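Local coordinates for protein 3-HSA hydroxylase, oxygenase (Rhodococcus sp., PDB 2RFQ) that catalyses the FMNH2-dependent ortho-hydroxylation of the secosteroid phenol 3-HSA to the catechol 3,4-DHSA during bacterial breakdown of cholesterol, at residues A[80-85]-A[187-191]; A[27-31]-A[357-361]; A[72-77]-A[244-250]; A[35-41]-A[145-149]; A[15-19]-A[43-49]. All coordinates share one frame; numbering follows the deposited sequence.

Contact 1: residues A[80-85]-A[187-191]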
# COMPACT_ATOMS: atom_id res chain seq x y z
N GLY A 80 18.48 17.93 -7.50
CA GLY A 80 17.63 17.14 -8.38
C GLY A 80 17.63 17.66 -9.81
O GLY A 80 17.75 16.88 -10.77
N SER A 81 17.46 18.97 -9.96
CA SER A 81 17.49 19.56 -11.30
C SER A 81 18.83 19.37 -12.02
O SER A 81 18.86 19.04 -13.22
CB SER A 81 17.11 21.05 -11.28
OG SER A 81 15.74 21.24 -10.93
N THR A 82 19.93 19.60 -11.30
CA THR A 82 21.24 19.42 -11.92
C THR A 82 21.44 17.96 -12.33
O THR A 82 21.93 17.68 -13.43
CB THR A 82 22.37 19.90 -10.99
OG1 THR A 82 22.13 21.28 -10.67
CG2 THR A 82 23.72 19.83 -11.70
N GLY A 83 21.00 17.04 -11.47
CA GLY A 83 21.11 15.60 -11.77
C GLY A 83 20.28 15.21 -12.99
O GLY A 83 20.75 14.44 -13.85
N TRP A 84 19.07 15.76 -13.07
CA TRP A 84 18.18 15.50 -14.20
C TRP A 84 18.80 15.98 -15.50
O TRP A 84 18.86 15.22 -16.49
CB TRP A 84 16.87 16.22 -13.96
CG TRP A 84 15.78 15.98 -14.98
CD1 TRP A 84 15.47 16.78 -16.05
CD2 TRP A 84 14.85 14.87 -15.02
NE1 TRP A 84 14.38 16.25 -16.73
CE2 TRP A 84 13.99 15.09 -16.11
CE3 TRP A 84 14.65 13.74 -14.21
CZ2 TRP A 84 12.95 14.18 -16.44
CZ3 TRP A 84 13.63 12.84 -14.52
CH2 TRP A 84 12.79 13.07 -15.63
N VAL A 85 19.24 17.23 -15.51
CA VAL A 85 19.88 17.79 -16.72
C VAL A 85 21.15 17.02 -17.08
O VAL A 85 21.39 16.72 -18.26
CB VAL A 85 20.18 19.28 -16.50
CG1 VAL A 85 21.07 19.86 -17.61
CG2 VAL A 85 18.86 20.05 -16.41
N LEU A 187 11.33 20.28 -10.39
CA LEU A 187 12.39 20.34 -11.43
C LEU A 187 12.43 21.73 -12.07
O LEU A 187 12.76 21.89 -13.25
CB LEU A 187 12.21 19.23 -12.50
CG LEU A 187 12.55 17.82 -12.01
CD1 LEU A 187 12.24 16.81 -13.16
CD2 LEU A 187 14.04 17.74 -11.56
N ARG A 188 12.13 22.75 -11.26
CA ARG A 188 12.13 24.14 -11.75
C ARG A 188 13.49 24.53 -12.34
O ARG A 188 13.58 25.20 -13.38
CB ARG A 188 11.76 25.09 -10.61
CG ARG A 188 10.32 24.92 -10.21
CD ARG A 188 9.97 25.75 -8.97
NE ARG A 188 8.53 25.77 -8.77
CZ ARG A 188 7.93 26.12 -7.64
NH1 ARG A 188 8.65 26.43 -6.55
NH2 ARG A 188 6.60 26.15 -7.60
N GLY A 189 14.56 24.07 -11.69
CA GLY A 189 15.92 24.41 -12.14
C GLY A 189 16.32 23.85 -13.49
O GLY A 189 17.33 24.27 -14.05
N THR A 190 15.56 22.88 -14.02
CA THR A 190 15.99 22.21 -15.24
C THR A 190 15.90 23.10 -16.49
O THR A 190 16.55 22.81 -17.49
CB THR A 190 15.25 20.87 -15.49
OG1 THR A 190 13.85 21.12 -15.68
CG2 THR A 190 15.47 19.93 -14.29
N GLY A 191 15.10 24.18 -16.43
CA GLY A 191 14.97 25.05 -17.60
C GLY A 191 14.56 24.23 -18.81
O GLY A 191 15.16 24.35 -19.89

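Contact 2: residues A[27-31]-A[357-361]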
# COMPACT_ATOMS: atom_id res chain seq x y z
N ALA A 27 21.40 24.80 -4.73
CA ALA A 27 20.09 24.22 -5.11
C ALA A 27 18.93 25.23 -5.08
O ALA A 27 18.10 25.22 -6.00
CB ALA A 27 19.78 22.99 -4.28
N GLN A 28 18.85 26.12 -4.06
CA GLN A 28 17.71 27.07 -4.06
C GLN A 28 17.86 28.07 -5.18
O GLN A 28 16.90 28.40 -5.86
CB GLN A 28 17.47 27.80 -2.71
CG GLN A 28 16.11 28.58 -2.75
CD GLN A 28 14.88 27.67 -3.06
OE1 GLN A 28 14.74 26.61 -2.49
NE2 GLN A 28 13.99 28.13 -3.93
N GLU A 29 19.08 28.57 -5.38
CA GLU A 29 19.30 29.51 -6.46
C GLU A 29 18.93 28.90 -7.82
O GLU A 29 18.31 29.55 -8.67
CB GLU A 29 20.76 29.99 -6.46
CG GLU A 29 21.00 31.11 -7.47
CD GLU A 29 22.30 31.87 -7.24
OE1 GLU A 29 22.62 32.14 -6.07
OE2 GLU A 29 22.93 32.25 -8.24
N THR A 30 19.33 27.64 -8.01
CA THR A 30 19.02 26.94 -9.24
C THR A 30 17.50 26.87 -9.45
O THR A 30 17.00 27.12 -10.54
CB THR A 30 19.63 25.53 -9.19
OG1 THR A 30 21.05 25.69 -9.14
CG2 THR A 30 19.22 24.69 -10.42
N GLU A 31 16.75 26.56 -8.40
CA GLU A 31 15.29 26.59 -8.50
C GLU A 31 14.78 27.99 -8.85
O GLU A 31 13.97 28.16 -9.75
CB GLU A 31 14.66 26.22 -7.17
CG GLU A 31 14.48 24.78 -6.90
CD GLU A 31 13.33 24.62 -5.92
OE1 GLU A 31 13.57 24.81 -4.72
OE2 GLU A 31 12.19 24.36 -6.36
N ARG A 357 12.13 20.04 -1.52
CA ARG A 357 12.59 20.19 -2.92
C ARG A 357 12.75 18.84 -3.61
O ARG A 357 12.30 18.68 -4.74
CB ARG A 357 13.89 20.99 -2.98
CG ARG A 357 14.16 21.52 -4.38
CD ARG A 357 15.52 22.17 -4.45
NE ARG A 357 15.56 23.35 -3.59
CZ ARG A 357 16.28 23.45 -2.48
NH1 ARG A 357 17.03 22.44 -2.07
NH2 ARG A 357 16.24 24.59 -1.78
N PHE A 358 13.43 17.88 -2.96
CA PHE A 358 13.56 16.55 -3.55
C PHE A 358 12.19 15.94 -3.79
O PHE A 358 11.98 15.25 -4.79
CB PHE A 358 14.34 15.65 -2.61
CG PHE A 358 15.84 15.92 -2.59
CD1 PHE A 358 16.61 15.85 -3.77
CD2 PHE A 358 16.49 16.19 -1.38
CE1 PHE A 358 18.00 16.05 -3.73
CE2 PHE A 358 17.87 16.43 -1.33
CZ PHE A 358 18.64 16.34 -2.51
N TRP A 359 11.26 16.22 -2.88
CA TRP A 359 9.87 15.71 -2.98
C TRP A 359 9.20 16.25 -4.24
O TRP A 359 8.73 15.48 -5.07
CB TRP A 359 9.11 16.08 -1.68
CG TRP A 359 7.67 15.68 -1.63
CD1 TRP A 359 7.15 14.40 -1.61
CD2 TRP A 359 6.56 16.57 -1.59
NE1 TRP A 359 5.76 14.45 -1.56
CE2 TRP A 359 5.38 15.77 -1.55
CE3 TRP A 359 6.45 17.96 -1.59
CZ2 TRP A 359 4.09 16.34 -1.47
CZ3 TRP A 359 5.16 18.54 -1.52
CH2 TRP A 359 4.01 17.73 -1.48
N ARG A 360 9.20 17.58 -4.41
CA ARG A 360 8.59 18.16 -5.61
C ARG A 360 9.31 17.74 -6.87
O ARG A 360 8.68 17.43 -7.90
CB ARG A 360 8.57 19.68 -5.51
CG ARG A 360 7.54 20.16 -4.46
CD ARG A 360 7.52 21.69 -4.38
NE ARG A 360 8.75 22.24 -3.80
CZ ARG A 360 9.74 22.80 -4.50
NH1 ARG A 360 9.69 22.90 -5.83
NH2 ARG A 360 10.81 23.26 -3.86
N ASP A 361 10.64 17.72 -6.79
CA ASP A 361 11.46 17.34 -7.95
C ASP A 361 11.18 15.90 -8.44
O ASP A 361 11.07 15.67 -9.66
CB ASP A 361 12.94 17.49 -7.60
CG ASP A 361 13.40 18.95 -7.58
OD1 ASP A 361 12.64 19.87 -7.94
OD2 ASP A 361 14.56 19.19 -7.16
O HOH W 1 12.05 22.50 -8.37

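Contact 3: residues A[72-77]-A[244-250]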
# COMPACT_ATOMS: atom_id res chain seq x y z
N VAL A 72 25.40 9.94 -12.42
CA VAL A 72 24.09 10.60 -12.39
C VAL A 72 23.46 10.55 -11.00
O VAL A 72 23.00 11.58 -10.48
CB VAL A 72 23.16 9.98 -13.43
CG1 VAL A 72 21.71 10.49 -13.23
CG2 VAL A 72 23.64 10.43 -14.81
N ARG A 73 23.45 9.35 -10.43
CA ARG A 73 22.90 9.14 -9.09
C ARG A 73 23.55 10.10 -8.10
O ARG A 73 22.86 10.75 -7.30
CB ARG A 73 23.11 7.70 -8.63
CG ARG A 73 22.45 7.43 -7.31
CD ARG A 73 22.75 6.03 -6.87
NE ARG A 73 24.09 5.95 -6.30
CZ ARG A 73 24.51 4.95 -5.52
NH1 ARG A 73 23.71 3.92 -5.21
NH2 ARG A 73 25.76 4.97 -5.05
N LYS A 74 24.88 10.19 -8.16
CA LYS A 74 25.62 11.09 -7.26
C LYS A 74 25.21 12.56 -7.45
O LYS A 74 24.90 13.25 -6.48
CB LYS A 74 27.13 10.92 -7.51
CG LYS A 74 28.00 11.72 -6.59
CD LYS A 74 29.49 11.60 -6.96
CE LYS A 74 30.00 10.18 -6.81
NZ LYS A 74 30.09 9.74 -5.38
N ILE A 75 25.24 13.04 -8.70
CA ILE A 75 24.88 14.45 -8.95
C ILE A 75 23.47 14.75 -8.46
O ILE A 75 23.24 15.77 -7.76
CB ILE A 75 25.00 14.80 -10.44
CG1 ILE A 75 26.44 14.58 -10.92
CG2 ILE A 75 24.54 16.26 -10.69
CD1 ILE A 75 26.51 14.52 -12.46
N ALA A 76 22.53 13.88 -8.81
CA ALA A 76 21.12 14.09 -8.44
C ALA A 76 20.89 14.07 -6.94
O ALA A 76 19.89 14.64 -6.47
CB ALA A 76 20.25 13.04 -9.13
N SER A 77 21.75 13.39 -6.18
CA SER A 77 21.64 13.36 -4.72
C SER A 77 21.95 14.73 -4.07
O SER A 77 21.65 14.93 -2.88
CB SER A 77 22.52 12.27 -4.13
OG SER A 77 23.89 12.62 -4.15
N PRO A 244 18.32 9.63 -12.10
CA PRO A 244 18.33 10.87 -11.30
C PRO A 244 17.25 10.87 -10.21
O PRO A 244 17.47 11.39 -9.14
CB PRO A 244 18.13 12.00 -12.33
CG PRO A 244 17.56 11.33 -13.55
CD PRO A 244 17.97 9.89 -13.52
N ILE A 245 16.11 10.23 -10.47
CA ILE A 245 15.06 10.18 -9.45
C ILE A 245 15.52 9.31 -8.28
O ILE A 245 15.33 9.67 -7.11
CB ILE A 245 13.73 9.75 -10.03
CG1 ILE A 245 13.30 10.77 -11.11
CG2 ILE A 245 12.68 9.64 -8.93
CD1 ILE A 245 12.07 10.31 -11.96
N VAL A 246 16.11 8.15 -8.59
CA VAL A 246 16.77 7.34 -7.56
C VAL A 246 17.80 8.19 -6.76
O VAL A 246 17.81 8.18 -5.53
CB VAL A 246 17.38 6.05 -8.14
CG1 VAL A 246 18.15 5.28 -7.05
CG2 VAL A 246 16.25 5.19 -8.72
N GLY A 247 18.66 8.92 -7.47
CA GLY A 247 19.64 9.80 -6.81
C GLY A 247 18.97 10.84 -5.90
O GLY A 247 19.46 11.09 -4.79
N MSE A 248 17.87 11.43 -6.36
CA MSE A 248 17.09 12.37 -5.54
C MSE A 248 16.66 11.69 -4.23
O MSE A 248 16.70 12.32 -3.16
CB MSE A 248 15.88 12.90 -6.32
CG MSE A 248 16.30 13.88 -7.41
SE MSE A 248 14.65 14.30 -8.42
CE MSE A 248 15.37 14.25 -10.26
N ALA A 249 16.32 10.41 -4.31
CA ALA A 249 15.87 9.67 -3.13
C ALA A 249 17.04 9.48 -2.15
O ALA A 249 16.87 9.63 -0.92
CB ALA A 249 15.21 8.33 -3.55
N TYR A 250 18.22 9.17 -2.68
CA TYR A 250 19.42 9.08 -1.82
C TYR A 250 19.66 10.41 -1.09
O TYR A 250 19.93 10.45 0.14
CB TYR A 250 20.67 8.69 -2.61
CG TYR A 250 20.82 7.20 -2.84
CD1 TYR A 250 20.25 6.60 -3.95
CD2 TYR A 250 21.48 6.40 -1.92
CE1 TYR A 250 20.40 5.22 -4.19
CE2 TYR A 250 21.62 5.01 -2.13
CZ TYR A 250 21.05 4.44 -3.28
OH TYR A 250 21.17 3.09 -3.52

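Contact 4: residues A[35-41]-A[145-149]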
# COMPACT_ATOMS: atom_id res chain seq x y z
N ARG A 35 17.01 27.49 -13.97
CA ARG A 35 18.05 27.16 -14.93
C ARG A 35 19.24 26.66 -14.13
O ARG A 35 19.53 27.15 -13.04
CB ARG A 35 18.42 28.42 -15.74
CG ARG A 35 19.02 28.16 -17.11
CD ARG A 35 19.27 29.48 -17.87
NE ARG A 35 20.06 30.39 -17.04
CZ ARG A 35 19.60 31.51 -16.48
NH1 ARG A 35 18.36 31.95 -16.73
NH2 ARG A 35 20.40 32.22 -15.68
N ILE A 36 19.95 25.66 -14.68
CA ILE A 36 21.19 25.26 -14.04
C ILE A 36 22.21 26.39 -14.23
O ILE A 36 22.36 26.90 -15.33
CB ILE A 36 21.75 23.96 -14.67
CG1 ILE A 36 20.67 22.87 -14.74
CG2 ILE A 36 23.01 23.50 -13.89
CD1 ILE A 36 20.00 22.51 -13.37
N PRO A 37 22.89 26.80 -13.15
CA PRO A 37 23.92 27.83 -13.29
C PRO A 37 25.02 27.44 -14.29
O PRO A 37 25.44 26.26 -14.39
CB PRO A 37 24.47 27.96 -11.87
CG PRO A 37 23.28 27.66 -11.01
CD PRO A 37 22.67 26.44 -11.74
N ASP A 38 25.46 28.43 -15.05
CA ASP A 38 26.53 28.23 -16.04
C ASP A 38 27.74 27.64 -15.34
O ASP A 38 28.39 26.73 -15.89
CB ASP A 38 26.95 29.55 -16.69
CG ASP A 38 25.83 30.21 -17.49
OD1 ASP A 38 24.83 29.55 -17.84
OD2 ASP A 38 26.01 31.41 -17.81
N ASP A 39 28.03 28.12 -14.13
CA ASP A 39 29.26 27.71 -13.46
C ASP A 39 29.17 26.26 -12.99
O ASP A 39 30.18 25.55 -12.97
CB ASP A 39 29.60 28.64 -12.29
CG ASP A 39 31.00 28.42 -11.81
OD1 ASP A 39 31.92 28.67 -12.61
OD2 ASP A 39 31.17 27.95 -10.67
N SER A 40 27.96 25.80 -12.67
CA SER A 40 27.77 24.37 -12.37
C SER A 40 28.02 23.50 -13.61
O SER A 40 28.68 22.46 -13.55
CB SER A 40 26.35 24.10 -11.81
OG SER A 40 26.20 24.66 -10.49
N MSE A 41 27.47 23.92 -14.73
CA MSE A 41 27.67 23.15 -15.98
C MSE A 41 29.16 23.13 -16.34
O MSE A 41 29.69 22.09 -16.78
CB MSE A 41 26.80 23.69 -17.12
CG MSE A 41 25.29 23.57 -16.87
SE MSE A 41 24.73 21.67 -16.77
CE MSE A 41 24.79 21.22 -18.66
N CYS A 145 18.27 22.93 -22.22
CA CYS A 145 18.48 23.35 -23.61
C CYS A 145 19.37 24.62 -23.75
O CYS A 145 20.07 24.76 -24.75
CB CYS A 145 17.16 23.51 -24.36
SG CYS A 145 16.00 24.66 -23.61
N ASP A 146 19.36 25.51 -22.76
CA ASP A 146 20.21 26.71 -22.84
C ASP A 146 21.70 26.35 -22.83
O ASP A 146 22.54 27.12 -23.31
CB ASP A 146 19.90 27.68 -21.70
CG ASP A 146 20.55 29.04 -21.90
OD1 ASP A 146 20.44 29.62 -23.00
OD2 ASP A 146 21.19 29.52 -20.95
N HIS A 147 22.00 25.17 -22.30
CA HIS A 147 23.39 24.75 -22.11
C HIS A 147 23.91 23.92 -23.26
O HIS A 147 24.96 23.28 -23.13
CB HIS A 147 23.52 23.98 -20.80
CG HIS A 147 23.31 24.85 -19.61
ND1 HIS A 147 24.17 25.88 -19.29
CD2 HIS A 147 22.33 24.86 -18.67
CE1 HIS A 147 23.74 26.49 -18.20
NE2 HIS A 147 22.63 25.89 -17.80
N ALA A 148 23.19 23.92 -24.38
CA ALA A 148 23.56 23.10 -25.53
C ALA A 148 23.56 23.97 -26.77
O ALA A 148 22.90 25.01 -26.80
CB ALA A 148 22.55 21.94 -25.70
N SER A 149 24.28 23.53 -27.80
CA SER A 149 24.36 24.28 -29.06
C SER A 149 23.81 23.47 -30.23
O SER A 149 23.87 23.92 -31.39
CB SER A 149 25.78 24.79 -29.33
OG SER A 149 26.66 23.72 -29.42
O HOH W 2 23.97 29.65 -20.48

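Contact 5: residues A[15-19]-A[43-49]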
# COMPACT_ATOMS: atom_id res chain seq x y z
N ARG A 15 36.17 13.53 -8.77
CA ARG A 15 35.99 14.95 -9.05
C ARG A 15 34.54 15.39 -8.77
O ARG A 15 34.31 16.49 -8.26
CB ARG A 15 36.36 15.26 -10.49
CG ARG A 15 37.86 15.10 -10.77
CD ARG A 15 38.06 15.17 -12.28
NE ARG A 15 39.40 14.77 -12.69
CZ ARG A 15 39.69 14.22 -13.88
NH1 ARG A 15 38.73 14.01 -14.79
NH2 ARG A 15 40.94 13.89 -14.16
N LEU A 16 33.58 14.51 -9.07
CA LEU A 16 32.17 14.83 -8.76
C LEU A 16 31.95 14.96 -7.25
O LEU A 16 31.26 15.88 -6.80
CB LEU A 16 31.21 13.82 -9.38
CG LEU A 16 31.04 13.96 -10.89
CD1 LEU A 16 30.33 12.70 -11.45
CD2 LEU A 16 30.31 15.28 -11.27
N ASP A 17 32.54 14.06 -6.48
CA ASP A 17 32.46 14.14 -5.02
C ASP A 17 32.88 15.51 -4.49
O ASP A 17 32.22 16.07 -3.61
CB ASP A 17 33.35 13.08 -4.39
CG ASP A 17 32.66 11.76 -4.23
OD1 ASP A 17 31.40 11.74 -4.18
OD2 ASP A 17 33.39 10.74 -4.13
N ALA A 18 34.00 16.03 -5.00
CA ALA A 18 34.52 17.33 -4.60
C ALA A 18 33.54 18.46 -4.92
O ALA A 18 33.56 19.50 -4.28
CB ALA A 18 35.86 17.57 -5.28
N LEU A 19 32.69 18.24 -5.92
CA LEU A 19 31.79 19.29 -6.40
C LEU A 19 30.44 19.31 -5.68
O LEU A 19 29.73 20.33 -5.69
CB LEU A 19 31.56 19.08 -7.92
CG LEU A 19 30.69 20.09 -8.68
CD1 LEU A 19 31.27 21.52 -8.54
CD2 LEU A 19 30.57 19.72 -10.17
N ALA A 43 31.71 23.37 -14.21
CA ALA A 43 32.39 22.49 -13.24
C ALA A 43 32.12 21.04 -13.59
O ALA A 43 33.02 20.19 -13.52
CB ALA A 43 31.93 22.79 -11.85
N LEU A 44 30.87 20.74 -13.96
CA LEU A 44 30.51 19.37 -14.37
C LEU A 44 31.35 18.93 -15.59
O LEU A 44 31.90 17.81 -15.61
CB LEU A 44 29.02 19.25 -14.65
CG LEU A 44 28.17 19.24 -13.37
CD1 LEU A 44 26.72 19.52 -13.75
CD2 LEU A 44 28.33 17.91 -12.60
N GLN A 45 31.47 19.83 -16.56
CA GLN A 45 32.29 19.57 -17.76
C GLN A 45 33.73 19.26 -17.33
O GLN A 45 34.33 18.28 -17.78
CB GLN A 45 32.26 20.77 -18.71
CG GLN A 45 33.19 20.62 -19.92
CD GLN A 45 33.17 21.83 -20.85
OE1 GLN A 45 32.11 22.35 -21.19
NE2 GLN A 45 34.34 22.27 -21.26
N GLU A 46 34.27 20.08 -16.43
CA GLU A 46 35.65 19.90 -15.98
C GLU A 46 35.90 18.59 -15.21
O GLU A 46 37.03 18.11 -15.17
CB GLU A 46 36.13 21.12 -15.20
CG GLU A 46 36.23 22.36 -16.08
CD GLU A 46 36.38 23.65 -15.28
OE1 GLU A 46 36.32 23.61 -14.03
OE2 GLU A 46 36.55 24.71 -15.92
N THR A 47 34.85 17.99 -14.65
CA THR A 47 35.03 16.68 -14.00
C THR A 47 35.27 15.57 -15.03
O THR A 47 35.78 14.52 -14.67
CB THR A 47 33.83 16.23 -13.17
OG1 THR A 47 32.70 15.92 -14.03
CG2 THR A 47 33.47 17.30 -12.13
N GLY A 48 34.88 15.81 -16.28
CA GLY A 48 34.87 14.77 -17.31
C GLY A 48 33.53 14.07 -17.46
O GLY A 48 33.36 13.18 -18.30
N PHE A 49 32.55 14.46 -16.65
CA PHE A 49 31.25 13.81 -16.64
C PHE A 49 30.60 13.66 -18.02
O PHE A 49 30.12 12.59 -18.37
CB PHE A 49 30.25 14.53 -15.71
CG PHE A 49 28.84 14.00 -15.88
CD1 PHE A 49 28.49 12.76 -15.33
CD2 PHE A 49 27.91 14.70 -16.66
CE1 PHE A 49 27.22 12.21 -15.55
CE2 PHE A 49 26.62 14.17 -16.86
CZ PHE A 49 26.28 12.91 -16.31

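Contact 1: residues A[80-85]-A[187-191]
L187 sets its methyl CD1 over the five-membered ring of W84, 3.9 Å from its centroid and 16° off the normal, a CH-pi contact in which the two side chains cross at about a right angle. T190 adds its methyl CG2, which comes 3.6 Å from W84 CD1, obliquely to the ring, and also abuts S81 CB, while V85 CG2 packs on T190 CB. The W84 side chain sets off trans to its amide nitrogen (chi1 -175°), which swings the indole from the start of helix 80-96 toward the loop between strands 177-179 and 193-198. This joins the N-terminal helical domain of the acyl-CoA dehydrogenase fold to its beta domain, at a tryptophan that by similarity binds FMN. A serine in place of W84 would probably leave the L187 and T190 methyls facing a gap. Among the polar groups, L187 O accepts T190 OG1 at 2.8 Å, in the carbonyl plane, and T190 N at 3.1 Å, which ties the short 3-10 turn together, with W182 NE1 as a further donor; T190 OG1 also bonds S192 OG. G189, lacking a side chain, lets S81 OG come within 3.2 Å of G189 N.

Contact 2: residues A[27-31]-A[357-361]
R357 extends toward helix 27-33 with its CG anti to the backbone N (chi1 -163°) and then turns at chi3 (-64°), which lays the guanidinium beside Q28 and E31. Q28 bends at chi2 (57°) and brings its amide oxygen back to the arginine. The resulting bond from R357 NH2 to Q28 OE1 is short, 2.6 Å, and nearly straight, with the oxygen in the guanidinium plane but the donor tilted from the amide plane. E31 serves two arginines in different ways. R357 NE reaches E31 OE1 at 2.7 Å from above the carboxylate, the two planes being steeply inclined. R360 comes end-on and almost coplanar with the carboxylate: NH1 at 2.9 Å and NH2 at 3.1 Å both grip E31 OE2 on its syn side.

This salt-bridge network spans the N-terminal and C-terminal helical domains of the acyl-CoA dehydrogenase fold, between helices whose local axes are 12.6 Å apart, so long side chains do the bridging. One face of the R357 guanidinium is covered by backbone of A27 and Q28, and A27 CB lies 3.6 Å from R357 NH1. A water donates to both E31 OE2 and D361 OD1 and so separates two acidic groups. The two arginines are likely to keep the buried E31 ionised. R360 NH1 bonds V185 O as well.

Contact 3: residues A[72-77]-A[244-250]
R73, in the one of its two modelled conformers described here, lies across one face of the Y250 ring, a cation-pi contact at the edge of a close helix-helix crossing. Helices 65-76 and 233-266, from the N-terminal and C-terminal helical domains of the acyl-CoA dehydrogenase fold, approach here to 7.1 Å between local axes at an angle of 49°. R73 CZ stands 4.4 Å from the Y250 ring centroid, displaced toward the rim, and the guanidinium is tilted 54° from the ring plane instead of lying flat on it. The arginine chain sets off opposite its own amide nitrogen (chi1 -175°); its CD passes just outside the rim, 3.7 Å from Y250 CE1, and the bend at chi3 carries NH1 close to the phenol oxygen. In this conformer W294 of helix 277-309 is a second cation-pi partner of R73; it also packs on Y250.

At the centre of the crossing the backbones touch at G247, with no side chain between them: G247 CA is only 4.0 Å from R73 CA and 3.4 Å from R73 O. Farther along, V72 and P244 lie side by side and point the same way, V72 CG1 resting 3.8 Å from P244 CD. A76 CB sits over the same turn, touching the proline ring and P244 O. S77 turns its hydroxyl back onto its own helix, where OG donates to K74 O at 2.6 Å. Its backbone faces the other helix, and S77 CA makes a CA-H...O contact with G247 O at 3.1 Å.

Contact 4: residues A[35-41]-A[145-149]
H147 donates from NE2 to the backbone oxygen of I36 at 2.7 Å; the oxygen is close to the imidazole plane, but the bond is bent, with an angle of 138° at the hydrogen, and the donor is tilted from the carbonyl plane. At the same edge of the ring D38 OD1 comes within 3.3 Å of H147 CE1, its carboxylate nearly perpendicular to the imidazole. D146 is modelled in two conformers; in the one described, a water donates to D38 OD1 and to D146 OD2, bridging two acidic groups, and D146 OD1 forms a salt bridge with R173, one of the residues lining a bound 3-pyridinium-1-ylpropane-1-sulfonate. R35 adds a looser electrostatic attraction: its NE is 4.2 Å from D146 OD2, which lies well out of the guanidinium plane.

The contact joins the start of helix 38-47, in the N-terminal helical domain of the acyl-CoA dehydrogenase fold, to the loop linking strands 132-142 and 150-159 of the beta domain. P37 occupies the N-cap position of that helix. Selenomethionine M41 places CG 3.4 Å from the centroid of the H147 ring, over one face and almost on the normal. Its chain bends at chi2 (-64°) and again at chi3, which curls the terminal methyl CE back to 3.7 Å from H147 CB.

Contact 5: residues A[15-19]-A[43-49]
T47 OG1 is gripped twice within its own turn: it donates to L44 O at 2.6 Å, on a lone pair in the carbonyl plane, and accepts from F49 N at 3.0 Å, forming an ST turn. Its hydroxyl lies between the backbone N and the carbonyl carbon (chi1 69°), which points it back at its own helix turn and leaves CB and CG2 to meet R15 CB and L16 CD2. R15 reaches over the helix end with its chain extended from CG to NE, and NH1 donates to T47 O at 3.0 Å; the oxygen is in the guanidinium plane, yet the donor stands above the carbonyl plane. G48, with positive phi, closes helix 38-47 in a Schellman motif. A valine in place of T47 would probably leave L44 O and F49 N without their shared hydroxyl and free the turn to shift. L16 CD2 meets L44 CD2 at 3.6 Å, the side chains crossing at about a right angle, and L19 spreads CD1 and CD2 over A43 CB. The local axes run nearly antiparallel, at 156°, in the N-terminal helical domain. Helix 65-76 adjoins them, L16 and F49 packing on A71 and L44 on I75; L44 and F49 also pack on S86 of helix 80-96.

Contact 1 lies at the middle of the set and touches the other four. Its L187 N is 2.8 Å from D361 OD1 of contact 2, a probable hydrogen bond, and I36 CD1 of contact 4 packs 3.3 Å from G189 O. Contacts 3 and 5 are joined by a salt bridge, K74 NZ to D17 OD1 at 2.7 Å, and F358 of contact 2 packs against S77 and M248 of contact 3. W84, which P244 of contact 3 touches, carries the link to the flavin site inferred by similarity: between nearest side-chain atoms it is about 3 Å from S143 and about 4 Å from H368. Bound 3-pyridinium-1-ylpropane-1-sulfonate molecules lie about 5 Å from the D146 side chain and about 8 Å from that of R357.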